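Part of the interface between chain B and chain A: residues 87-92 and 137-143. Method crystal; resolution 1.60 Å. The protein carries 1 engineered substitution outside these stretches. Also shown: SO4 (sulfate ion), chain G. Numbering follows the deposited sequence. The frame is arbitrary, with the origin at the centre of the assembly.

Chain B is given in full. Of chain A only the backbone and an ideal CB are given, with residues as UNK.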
# COMPACT_ATOMS: atom_id res chain seq x y z
N ALA B 87 -8.59 -1.27 5.47
CA ALA B 87 -8.78 -2.44 4.61
C ALA B 87 -10.03 -3.18 5.09
O ALA B 87 -10.49 -2.96 6.21
CB ALA B 87 -7.57 -3.36 4.69
N ASP B 88 -10.58 -4.04 4.25
CA ASP B 88 -11.76 -4.81 4.61
C ASP B 88 -11.42 -5.73 5.78
O ASP B 88 -10.28 -6.18 5.91
CB ASP B 88 -12.22 -5.65 3.43
CG ASP B 88 -13.63 -6.18 3.61
OD1 ASP B 88 -14.58 -5.40 3.38
OD2 ASP B 88 -13.79 -7.35 3.98
N ASP B 89 -12.39 -6.01 6.64
CA ASP B 89 -12.15 -6.89 7.78
C ASP B 89 -11.58 -8.23 7.31
O ASP B 89 -10.72 -8.80 7.98
CB ASP B 89 -13.44 -7.14 8.56
CG ASP B 89 -13.87 -5.94 9.39
OD1 ASP B 89 -13.18 -4.90 9.36
OD2 ASP B 89 -14.90 -6.04 10.08
N SER B 90 -12.04 -8.72 6.16
CA SER B 90 -11.57 -9.99 5.64
C SER B 90 -10.10 -9.95 5.24
O SER B 90 -9.41 -10.96 5.28
CB SER B 90 -12.42 -10.43 4.44
OG SER B 90 -12.31 -9.54 3.35
N THR B 91 -9.62 -8.77 4.84
CA THR B 91 -8.23 -8.62 4.45
C THR B 91 -7.37 -8.70 5.71
O THR B 91 -6.30 -9.32 5.72
CB THR B 91 -7.98 -7.27 3.74
OG1 THR B 91 -8.71 -7.25 2.51
CG2 THR B 91 -6.50 -7.08 3.45
N ILE B 92 -7.84 -8.07 6.79
CA ILE B 92 -7.13 -8.10 8.06
C ILE B 92 -7.15 -9.54 8.58
O ILE B 92 -6.13 -10.05 9.06
CB ILE B 92 -7.79 -7.15 9.09
CG1 ILE B 92 -7.64 -5.69 8.62
CG2 ILE B 92 -7.16 -7.34 10.47
CD1 ILE B 92 -8.32 -4.68 9.51
N UNK A 137 -9.62 -8.82 -4.16
CA UNK A 137 -9.80 -10.27 -4.13
C UNK A 137 -10.51 -10.74 -2.87
O UNK A 137 -11.33 -11.66 -2.92
CB UNK A 137 -8.44 -10.97 -4.25
N UNK A 138 -10.22 -10.12 -1.73
CA UNK A 138 -10.89 -10.53 -0.50
C UNK A 138 -12.38 -10.20 -0.54
O UNK A 138 -13.21 -10.99 -0.09
CB UNK A 138 -10.24 -9.86 0.71
N UNK A 139 -12.72 -9.04 -1.09
CA UNK A 139 -14.11 -8.63 -1.18
C UNK A 139 -14.86 -9.52 -2.17
O UNK A 139 -16.02 -9.89 -1.95
CB UNK A 139 -14.21 -7.16 -1.59
N UNK A 140 -14.20 -9.86 -3.27
CA UNK A 140 -14.79 -10.70 -4.31
C UNK A 140 -15.13 -12.08 -3.76
O UNK A 140 -16.08 -12.72 -4.20
CB UNK A 140 -13.84 -10.83 -5.50
N UNK A 141 -14.33 -12.54 -2.80
CA UNK A 141 -14.50 -13.85 -2.20
C UNK A 141 -15.72 -13.96 -1.28
O UNK A 141 -16.18 -15.06 -0.98
CB UNK A 141 -13.24 -14.21 -1.41
N UNK A 142 -16.24 -12.82 -0.84
CA UNK A 142 -17.40 -12.83 0.04
C UNK A 142 -18.63 -13.34 -0.70
O UNK A 142 -18.90 -12.94 -1.83
CB UNK A 142 -17.66 -11.43 0.60
N UNK A 143 -19.40 -14.24 -0.07
CA UNK A 143 -20.59 -14.76 -0.74
C UNK A 143 -21.53 -13.61 -1.09
O UNK A 143 -21.72 -12.68 -0.31
CB UNK A 143 -21.30 -15.79 0.14
S SO4 G . -9.25 -9.19 -11.06
O1 SO4 G . -8.81 -10.55 -10.66
O2 SO4 G . -10.09 -8.60 -10.01
O3 SO4 G . -10.03 -9.28 -12.31
O4 SO4 G . -8.06 -8.34 -11.28

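Chain B offers the start of a helix. B:Asp88 sits at the N-cap, its OD2 accepting from B:Ser90 N at 3.1 Å in a capping bond and from B:Ser90 OG at 2.7 Å. One turn of polar side chains therefore faces chain A: a carboxylate, a serine hydroxyl already donating to that carboxylate, and the hydroxyl of B:Thr91.

Position 137 has helical backbone angles, and its CA-to-CB bond points sideways, with nothing of chain B within 5.5 Å of the ideal CB. Chain B sets no demand here, so almost any helix-tolerant residue would do. The deposited residue is A:Leu137, whose end leads away from chain B; its CD2 comes to 4.0 Å from O1 of the sulfate.

Position 138 is where the contact is decided. Its CB points toward chain B, and the ideal CB already lies 3.4 Å from B:Ser90 OG and 3.5 Å from B:Thr91 OG1. With hydroxyls so near, a short side chain is the natural choice, and an acceptor would give the threonine hydroxyl a partner. Asp or Asn would suit; Ser or Ala could also be considered, the latter leaving the hydroxyl without a partner from this position. The deposited residue is A:Asp138. With chi1 in the m well, it places OD2 2.8 Å from B:Thr91 OG1, which donates the hydrogen bond. The same OD2 is also hydrogen-bonded elsewhere in the structure. B:Ser90 OG meets this residue at its CB, 3.4 Å away, as a packing contact, consistent with that hydroxyl being spent on its own cap.

Position 139 is helical and points sideways, its ideal CB 5.3 Å from B:Asp88 OD1. The nearby negative charge makes a basic or neutral polar residue an easy guess, but the distance leaves room for others. The deposited residue is A:Glu139, extended with chi1 and chi2 both t. Its side chain crosses at a nearly constant distance from the acid, and OE2 ends 5.6 Å from B:Asp88 OD1, so the like charges are near but make no contact.

Position 140 is out of reach of chain B, leaving the choice to other surroundings. It is A:Gln140, whose NE2 donates to O2 of the sulfate at 3.0 Å.

Position 141 points toward chain B, but no atom there lies within 5.5 Å of its ideal CB; small or polar residues would fit. A:Ala141 stops short, and its N donates to A:Leu137 O at 3.1 Å.

Position 142 turns out of helical geometry, with psi at 135°, while its CB points toward chain B across a gap. A long, positively charged side chain could cross it to the carboxylate of B:Asp88, so Lys or Arg is indicated. A:Lys142 does so with chi2 to chi4 all t: NZ reaches B:Asp88 OD2 at 2.7 Å, a hydrogen bond within a salt bridge, while CE passes 3.7 Å from B:Ser90 OG. The capping oxygen thus also anchors the partner chain.

Position 143 is out of reach, and its phi of -59° is compatible with proline; A:Pro143 is found.

Chain A (137-143) LDEQAKP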
# COMPACT_ATOMS: atom_id res chain seq x y z
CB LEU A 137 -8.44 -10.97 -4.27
CG LEU A 137 -7.70 -10.70 -5.58
CD1 LEU A 137 -6.37 -11.43 -5.57
CD2 LEU A 137 -8.55 -11.15 -6.76
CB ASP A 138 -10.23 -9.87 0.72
CG ASP A 138 -8.86 -10.45 1.01
OD1 ASP A 138 -8.71 -11.69 0.93
OD2 ASP A 138 -7.93 -9.68 1.34
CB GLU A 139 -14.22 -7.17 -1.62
CG GLU A 139 -15.65 -6.71 -1.86
CD GLU A 139 -15.76 -5.23 -2.18
OE1 GLU A 139 -16.89 -4.77 -2.44
OE2 GLU A 139 -14.72 -4.53 -2.18
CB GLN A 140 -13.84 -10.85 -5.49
CG GLN A 140 -13.67 -9.61 -6.34
CD GLN A 140 -12.64 -9.80 -7.45
OE1 GLN A 140 -12.71 -10.77 -8.21
NE2 GLN A 140 -11.69 -8.89 -7.54
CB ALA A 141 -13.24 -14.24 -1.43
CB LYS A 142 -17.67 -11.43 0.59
CG LYS A 142 -16.61 -10.92 1.55
CD LYS A 142 -17.01 -9.60 2.18
CE LYS A 142 -15.99 -9.17 3.22
NZ LYS A 142 -16.42 -7.94 3.94
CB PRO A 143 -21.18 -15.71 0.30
CG PRO A 143 -20.78 -15.07 1.60
CD PRO A 143 -19.34 -14.69 1.33
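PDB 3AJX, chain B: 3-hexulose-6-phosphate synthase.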